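Local coordinates for protein 5-Carboxyvanillate Decarboxylase (Novosphingobium aromaticivorans, PDB 4QRN) that probably removes a carboxylate from 5-carboxyvanillate as a manganese-binding decarboxylase of the amidohydrolase family, at residues Q184-Y187 with F192-P195; G151-A154 with W160-R163; G312-P317 with A343-A348. One frame throughout, in Å; residues are numbered along the deposited sequence.

Contact 1 of 3, residues Q184-Y187 with F192-P195. With ACT (acetate ion), chain L.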
loop_
_atom_site.group_PDB
_atom_site.type_symbol
_atom_site.label_atom_id
_atom_site.label_comp_id
_atom_site.label_asym_id
_atom_site.label_seq_id
_atom_site.Cartn_x
_atom_site.Cartn_y
_atom_site.Cartn_z
ATOM N N GLN A 184 -5.376 -15.959 12.575
ATOM C CA GLN A 184 -4.193 -16.750 12.932
ATOM C C GLN A 184 -3.325 -17.046 11.701
ATOM O O GLN A 184 -2.809 -18.151 11.523
ATOM C CB GLN A 184 -4.610 -18.005 13.702
ATOM C CG GLN A 184 -5.230 -17.599 15.027
ATOM C CD GLN A 184 -5.824 -18.754 15.788
ATOM O OE1 GLN A 184 -5.180 -19.784 15.957
ATOM N NE2 GLN A 184 -7.060 -18.596 16.249
ATOM N N GLY A 185 -3.146 -16.027 10.874
ATOM C CA GLY A 185 -2.255 -16.119 9.737
ATOM C C GLY A 185 -2.857 -16.737 8.486
ATOM O O GLY A 185 -2.148 -16.897 7.481
ATOM N N ARG A 186 -4.147 -17.071 8.535
ATOM C CA ARG A 186 -4.855 -17.673 7.404
ATOM C C ARG A 186 -5.822 -16.663 6.809
ATOM O O ARG A 186 -6.472 -15.897 7.538
ATOM C CB ARG A 186 -5.637 -18.921 7.839
ATOM C CG ARG A 186 -4.759 -19.980 8.454
ATOM C CD ARG A 186 -5.598 -21.157 8.913
ATOM N NE ARG A 186 -6.098 -21.896 7.767
ATOM C CZ ARG A 186 -6.847 -22.981 7.866
ATOM N NH1 ARG A 186 -7.218 -23.416 9.064
ATOM N NH2 ARG A 186 -7.226 -23.622 6.772
ATOM N N TYR A 187 -5.971 -16.728 5.491
ATOM C CA TYR A 187 -6.758 -15.765 4.714
ATOM C C TYR A 187 -7.986 -16.413 4.115
ATOM O O TYR A 187 -8.030 -17.632 3.890
ATOM C CB TYR A 187 -5.848 -15.117 3.633
ATOM C CG TYR A 187 -4.761 -14.277 4.282
ATOM C CD1 TYR A 187 -3.562 -14.837 4.725
ATOM C CD2 TYR A 187 -5.004 -12.936 4.569
ATOM C CE1 TYR A 187 -2.622 -14.073 5.420
ATOM C CE2 TYR A 187 -4.072 -12.151 5.260
ATOM C CZ TYR A 187 -2.883 -12.735 5.686
ATOM O OH TYR A 187 -1.959 -12.022 6.399
ATOM N N PHE A 192 -11.191 -23.675 3.074
ATOM C CA PHE A 192 -11.700 -23.902 4.427
ATOM C C PHE A 192 -12.756 -22.877 4.846
ATOM O O PHE A 192 -13.688 -23.217 5.567
ATOM C CB PHE A 192 -10.511 -23.874 5.383
ATOM C CG PHE A 192 -10.862 -24.062 6.829
ATOM C CD1 PHE A 192 -11.264 -25.301 7.315
ATOM C CD2 PHE A 192 -10.737 -23.004 7.723
ATOM C CE1 PHE A 192 -11.558 -25.478 8.664
ATOM C CE2 PHE A 192 -11.023 -23.176 9.070
ATOM C CZ PHE A 192 -11.432 -24.413 9.544
ATOM N N PHE A 193 -12.606 -21.625 4.413
ATOM C CA PHE A 193 -13.497 -20.561 4.864
ATOM C C PHE A 193 -14.764 -20.412 4.033
ATOM O O PHE A 193 -15.607 -19.557 4.330
ATOM C CB PHE A 193 -12.731 -19.229 4.930
ATOM C CG PHE A 193 -11.573 -19.287 5.890
ATOM C CD1 PHE A 193 -11.779 -19.286 7.259
ATOM C CD2 PHE A 193 -10.271 -19.401 5.402
ATOM C CE1 PHE A 193 -10.689 -19.391 8.136
ATOM C CE2 PHE A 193 -9.200 -19.510 6.248
ATOM C CZ PHE A 193 -9.397 -19.507 7.625
ATOM N N ASP A 194 -14.940 -21.261 3.027
ATOM C CA ASP A 194 -16.067 -21.115 2.125
ATOM C C ASP A 194 -17.449 -21.046 2.806
ATOM O O ASP A 194 -18.289 -20.301 2.325
ATOM C CB ASP A 194 -16.049 -22.233 1.074
ATOM C CG ASP A 194 -17.067 -22.010 -0.014
ATOM O OD1 ASP A 194 -16.943 -20.998 -0.735
ATOM O OD2 ASP A 194 -17.992 -22.833 -0.145
ATOM N N PRO A 195 -17.679 -21.780 3.916
ATOM C CA PRO A 195 -18.999 -21.655 4.548
ATOM C C PRO A 195 -19.393 -20.231 4.919
ATOM O O PRO A 195 -20.593 -19.927 4.950
ATOM C CB PRO A 195 -18.879 -22.555 5.785
ATOM C CG PRO A 195 -17.904 -23.633 5.348
ATOM C CD PRO A 195 -16.875 -22.849 4.553
HETATM C C ACT L . -6.966 -21.870 12.273
HETATM O O ACT L . -7.601 -22.195 11.242
HETATM O OXT ACT L . -5.715 -21.993 12.236
HETATM C CH3 ACT L . -7.669 -21.372 13.499
#
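In the loop that leaves barrel strand 177-179 and runs into helix 194-203, Arg186 and Phe192 form an off-centre cation-pi stack. The guanidinium lies flat on the Phe192 ring, the planes 21° apart and the centres 4.5 Å apart, with NH1 above the CD2-CE2 side. Arg186 NH2 reaches back over the root of the ring, 3.6 Å from Phe192 CB. A bend at chi3 (71°) in the Arg186 chain turns the guanidinium onto this ring. Phe193 CZ stands over one guanidinium face, near its rim. Lower down, Arg186 CB meets the edge of the Phe193 ring, 3.8 Å from CZ, while Tyr187 O approaches the ring obliquely, 3.2 Å from Phe193 CD2. Phe192 CD2 in turn sits over a face of Phe193, and both phenylalanines also rest on Pro158 of helix 158-170. At the guanidinium edge, Arg186 NH1 faces O of an acetate, probably from the crystallisation liquor, at a doubtfully short 2.5 Å, while NH2 forms a salt bridge with Glu190. With a leucine in place of Arg186, Glu190 would probably lose its charge partner and the Phe192 ring its flat cover. Away from the metal site, this is a strand-to-helix connection of an amidohydrolase beta/alpha barrel, doubling back where an arginine lies over an aromatic ring.

Contact 2 of 3, residues G151-A154 with W160-R163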
loop_
_atom_site.group_PDB
_atom_site.type_symbol
_atom_site.label_atom_id
_atom_site.label_comp_id
_atom_site.label_asym_id
_atom_site.label_seq_id
_atom_site.Cartn_x
_atom_site.Cartn_y
_atom_site.Cartn_z
ATOM N N GLY A 151 -22.156 -8.109 12.898
ATOM C CA GLY A 151 -21.740 -9.197 13.760
ATOM C C GLY A 151 -20.255 -9.482 13.696
ATOM O O GLY A 151 -19.573 -9.172 12.704
ATOM N N THR A 152 -19.775 -10.123 14.765
ATOM C CA THR A 152 -18.421 -10.660 14.835
ATOM C C THR A 152 -18.486 -12.181 14.785
ATOM O O THR A 152 -19.454 -12.778 15.287
ATOM C CB THR A 152 -17.690 -10.146 16.120
ATOM O OG1 THR A 152 -16.281 -10.098 15.913
ATOM C CG2 THR A 152 -17.973 -10.981 17.359
ATOM N N VAL A 153 -17.491 -12.800 14.164
ATOM C CA VAL A 153 -17.493 -14.247 14.019
ATOM C C VAL A 153 -16.127 -14.823 14.422
ATOM O O VAL A 153 -15.243 -14.115 14.897
ATOM C CB VAL A 153 -17.954 -14.704 12.596
ATOM C CG1 VAL A 153 -19.382 -14.227 12.316
ATOM C CG2 VAL A 153 -16.990 -14.244 11.497
ATOM N N ALA A 154 -15.997 -16.142 14.259
ATOM C CA ALA A 154 -14.804 -16.873 14.663
ATOM C C ALA A 154 -14.413 -17.767 13.501
ATOM O O ALA A 154 -14.786 -18.930 13.465
ATOM C CB ALA A 154 -15.077 -17.691 15.941
ATOM N N TRP A 160 -19.615 -22.716 12.352
ATOM C CA TRP A 160 -20.267 -21.954 13.414
ATOM C C TRP A 160 -20.464 -20.517 12.966
ATOM O O TRP A 160 -21.512 -19.907 13.197
ATOM C CB TRP A 160 -19.462 -21.979 14.719
ATOM C CG TRP A 160 -20.094 -21.130 15.775
ATOM C CD1 TRP A 160 -21.067 -21.515 16.647
ATOM C CD2 TRP A 160 -19.837 -19.745 16.040
ATOM N NE1 TRP A 160 -21.416 -20.459 17.449
ATOM C CE2 TRP A 160 -20.679 -19.360 17.090
ATOM C CE3 TRP A 160 -18.963 -18.799 15.500
ATOM C CZ2 TRP A 160 -20.689 -18.063 17.600
ATOM C CZ3 TRP A 160 -18.979 -17.497 15.998
ATOM C CH2 TRP A 160 -19.831 -17.150 17.047
ATOM N N SER A 161 -19.447 -19.968 12.298
ATOM C CA SER A 161 -19.538 -18.588 11.827
ATOM C C SER A 161 -20.704 -18.401 10.858
ATOM O O SER A 161 -21.396 -17.395 10.908
ATOM C CB SER A 161 -18.223 -18.157 11.185
ATOM O OG SER A 161 -17.175 -18.050 12.151
ATOM N N ALA A 162 -20.934 -19.393 10.001
ATOM C CA ALA A 162 -22.079 -19.359 9.100
ATOM C C ALA A 162 -23.388 -19.330 9.893
ATOM O O ALA A 162 -24.306 -18.568 9.571
ATOM C CB ALA A 162 -22.035 -20.547 8.153
ATOM N N ARG A 163 -23.490 -20.162 10.931
ATOM C CA ARG A 163 -24.679 -20.120 11.784
ATOM C C ARG A 163 -24.851 -18.761 12.451
ATOM O O ARG A 163 -25.988 -18.285 12.595
ATOM C CB ARG A 163 -24.652 -21.232 12.853
ATOM C CG ARG A 163 -24.692 -22.618 12.238
ATOM C CD ARG A 163 -24.879 -23.736 13.258
ATOM N NE ARG A 163 -23.844 -23.854 14.295
ATOM C CZ ARG A 163 -22.725 -24.580 14.198
ATOM N NH1 ARG A 163 -22.396 -25.204 13.070
ATOM N NH2 ARG A 163 -21.897 -24.651 15.235
#
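Val153 is the first residue of 151-154 to meet helix 158-170, its side chain directed at Ser161. Val153 CB lies 3.5 Å from Ser161 OG, and the two CB atoms are 3.7 Å apart. CG1, beside the backbone N and anti to the carbonyl carbon (chi1 -61°), comes alongside the Ser161 carbonyl, while CG2 borders the hydroxymethyl group. The same valine touches Ile177 and Ile179 of the neighbouring strand, and so fills the layer between sheet and helix. Its CA also meets the edge of the Trp160 indole, Val153 CA lying 4.1 Å from Trp160 CZ3. At Ala154 the contact turns polar: the amide N of Ala154 donates a bent hydrogen bond (3.1 Å, 141°) to Ser161 OG. That Ala154 N lies in the indole plane as well, 3.7 Å from Trp160 CZ3, and the methyl follows it to the ring edge, with Ala154 CB 3.9 Å from Trp160 CZ3. The Trp160 side chain also packs on Ala129 and Thr130 of helix 122-142. Ser161 OG is also hydrogen-bonded to Asp157 O, the carbonyl four residues earlier. One buried serine oxygen thus gives the loop N-H of Ala154 a polar partner, beside the apolar edge of the indole and the Val153 side chain.

Contact 3 of 3, residues G312-P317 with A343-A348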
loop_
_atom_site.group_PDB
_atom_site.type_symbol
_atom_site.label_atom_id
_atom_site.label_comp_id
_atom_site.label_asym_id
_atom_site.label_seq_id
_atom_site.Cartn_x
_atom_site.Cartn_y
_atom_site.Cartn_z
ATOM N N GLY A 312 -10.579 7.186 8.457
ATOM C CA GLY A 312 -9.223 7.654 8.611
ATOM C C GLY A 312 -8.693 8.557 7.514
ATOM O O GLY A 312 -7.520 8.978 7.591
ATOM N N VAL A 313 -9.520 8.857 6.509
ATOM C CA VAL A 313 -9.063 9.587 5.330
ATOM C C VAL A 313 -10.068 10.707 5.063
ATOM O O VAL A 313 -10.894 10.650 4.137
ATOM C CB VAL A 313 -8.864 8.660 4.120
ATOM C CG1 VAL A 313 -8.312 9.465 2.937
ATOM C CG2 VAL A 313 -7.880 7.550 4.473
ATOM N N ALA A 314 -10.021 11.742 5.912
ATOM C CA ALA A 314 -10.919 12.897 5.799
ATOM C C ALA A 314 -10.207 13.891 4.883
ATOM O O ALA A 314 -9.758 14.961 5.293
ATOM C CB ALA A 314 -11.229 13.467 7.176
ATOM N N TRP A 315 -10.089 13.514 3.607
ATOM C CA TRP A 315 -9.153 14.179 2.697
ATOM C C TRP A 315 -9.757 14.191 1.300
ATOM O O TRP A 315 -9.866 13.159 0.637
ATOM C CB TRP A 315 -7.790 13.479 2.736
ATOM C CG TRP A 315 -6.707 14.234 2.037
ATOM C CD1 TRP A 315 -6.543 15.593 1.982
ATOM C CD2 TRP A 315 -5.622 13.666 1.297
ATOM N NE1 TRP A 315 -5.416 15.902 1.249
ATOM C CE2 TRP A 315 -4.827 14.734 0.824
ATOM C CE3 TRP A 315 -5.230 12.353 1.018
ATOM C CZ2 TRP A 315 -3.675 14.520 0.065
ATOM C CZ3 TRP A 315 -4.092 12.143 0.293
ATOM C CH2 TRP A 315 -3.336 13.216 -0.196
ATOM N N GLU A 316 -10.174 15.375 0.878
ATOM C CA GLU A 316 -10.953 15.528 -0.359
ATOM C C GLU A 316 -10.281 14.917 -1.611
ATOM O O GLU A 316 -10.976 14.256 -2.385
ATOM C CB GLU A 316 -11.268 17.018 -0.606
ATOM C CG GLU A 316 -11.849 17.749 0.582
ATOM C CD GLU A 316 -10.850 18.459 1.518
ATOM O OE1 GLU A 316 -9.717 17.951 1.840
ATOM O OE2 GLU A 316 -11.269 19.555 1.974
ATOM N N PRO A 317 -8.967 15.154 -1.840
ATOM C CA PRO A 317 -8.399 14.606 -3.084
ATOM C C PRO A 317 -8.549 13.091 -3.171
ATOM O O PRO A 317 -8.804 12.545 -4.254
ATOM C CB PRO A 317 -6.916 15.021 -3.003
ATOM C CG PRO A 317 -6.863 16.158 -2.077
ATOM C CD PRO A 317 -8.003 16.007 -1.110
ATOM N N ALA A 343 -13.785 16.313 15.467
ATOM C CA ALA A 343 -14.864 17.182 14.997
ATOM C C ALA A 343 -14.443 17.946 13.739
ATOM O O ALA A 343 -15.257 18.141 12.818
ATOM C CB ALA A 343 -15.293 18.143 16.118
ATOM N N ASP A 344 -13.200 18.420 13.694
ATOM C CA ASP A 344 -12.770 19.179 12.520
ATOM C C ASP A 344 -12.804 18.343 11.245
ATOM O O ASP A 344 -12.945 18.911 10.160
ATOM C CB ASP A 344 -11.365 19.757 12.727
ATOM C CG ASP A 344 -11.352 21.005 13.568
ATOM O OD1 ASP A 344 -12.391 21.668 13.717
ATOM O OD2 ASP A 344 -10.259 21.348 14.037
ATOM N N GLU A 345 -12.663 17.024 11.331
ATOM C CA GLU A 345 -12.781 16.189 10.127
ATOM C C GLU A 345 -14.212 16.221 9.608
ATOM O O GLU A 345 -14.412 16.296 8.401
ATOM C CB GLU A 345 -12.314 14.761 10.410
ATOM C CG GLU A 345 -10.814 14.682 10.546
ATOM C CD GLU A 345 -10.265 13.276 10.736
ATOM O OE1 GLU A 345 -11.043 12.322 10.976
ATOM O OE2 GLU A 345 -9.018 13.160 10.633
ATOM N N VAL A 346 -15.189 16.135 10.503
ATOM C CA VAL A 346 -16.572 16.200 10.067
ATOM C C VAL A 346 -16.820 17.543 9.378
ATOM O O VAL A 346 -17.461 17.602 8.334
ATOM C CB VAL A 346 -17.564 15.988 11.233
ATOM C CG1 VAL A 346 -18.984 15.928 10.687
ATOM C CG2 VAL A 346 -17.235 14.697 11.997
ATOM N N ARG A 347 -16.304 18.638 9.955
ATOM C CA ARG A 347 -16.480 19.946 9.351
ATOM C C ARG A 347 -15.879 19.998 7.956
ATOM O O ARG A 347 -16.466 20.589 7.031
ATOM C CB ARG A 347 -15.881 21.037 10.241
ATOM C CG ARG A 347 -16.552 21.116 11.578
ATOM C CD ARG A 347 -16.059 22.311 12.433
ATOM N NE ARG A 347 -16.744 22.276 13.734
ATOM C CZ ARG A 347 -16.216 21.818 14.870
ATOM N NH1 ARG A 347 -14.950 21.426 14.951
ATOM N NH2 ARG A 347 -16.966 21.771 15.954
ATOM N N ALA A 348 -14.693 19.440 7.792
ATOM C CA ALA A 348 -14.058 19.453 6.480
ATOM C C ALA A 348 -14.897 18.666 5.477
ATOM O O ALA A 348 -15.067 19.085 4.328
ATOM C CB ALA A 348 -12.651 18.889 6.559
HETATM O O HOH W 1 -11.693 9.553 10.149
HETATM O O HOH W 2 -13.595 20.761 2.708
#
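Apolar packing joins the segments at one point, where Ala314 CB sits against the side chain of Glu345, 3.6 Å from its CG. The glutamate runs extended beyond CG (chi2 -176°) and lies along the methyl, which meets its CB, CG and CD at nearly equal distances. Tyr273 of the second subunit packs on Ala314 and Tyr277 of that subunit on Glu345, so the pair lies at the dimer interface. Bonds through water make the polar links. One water accepts from Gly312 N at 3.1 Å and donates to Glu345 OE1 at 3.0 Å. The other carboxylate oxygen, OE2, is hydrogen-bonded to Tyr273 OH of the second subunit and to Gln340 NE2; together these bonds fix the rotation of the buried carboxylate. A second water donates to Glu316 OE2 at 2.7 Å and to Ala348 O at 2.8 Å, joining two acceptors that cannot bond each other. The segments belong to the connections that follow strands 306-309 and 331-332, neighbours in the beta/alpha barrel of the amidohydrolase fold, and the Glu345 side chain is about 7 Å from that of the metal ligand Asp336. Backbone turns shape the first of them: Ala314 is the centre of an inverse gamma turn, closed by a weak bond from Trp315 N to Val313 O, and Trp315 then takes the N-cap position of helix 316-326. Charge pairing stays within helix 343-350. There Arg347 NH1 donates to Asp344 OD1 at 2.9 Å (138°), close to the guanidinium plane but from above the carboxylate plane, while Arg347 NH2 reaches Gln25 O.

How the contacts relate
Contacts 1 and 2 are neighbours on one side of the chain, their centres 12 Å apart, and they touch where Pro195 O of helix 194-203 meets Ala162 CB of helix 158-170 at 3.6 Å. Each closes a loop running from a strand into the next helix. Contact 2 is buried and combines valine, alanine and an indole edge with a serine hydroxyl; contact 1, only partly buried, has a charged stack with an acetate at its edge. Contact 3 lies across the chain's centre, its centre about 34 Å from that of contact 1, and joins two successive strand-to-helix connections. It is partly buried too, but beside the second subunit, and water carries its polar links.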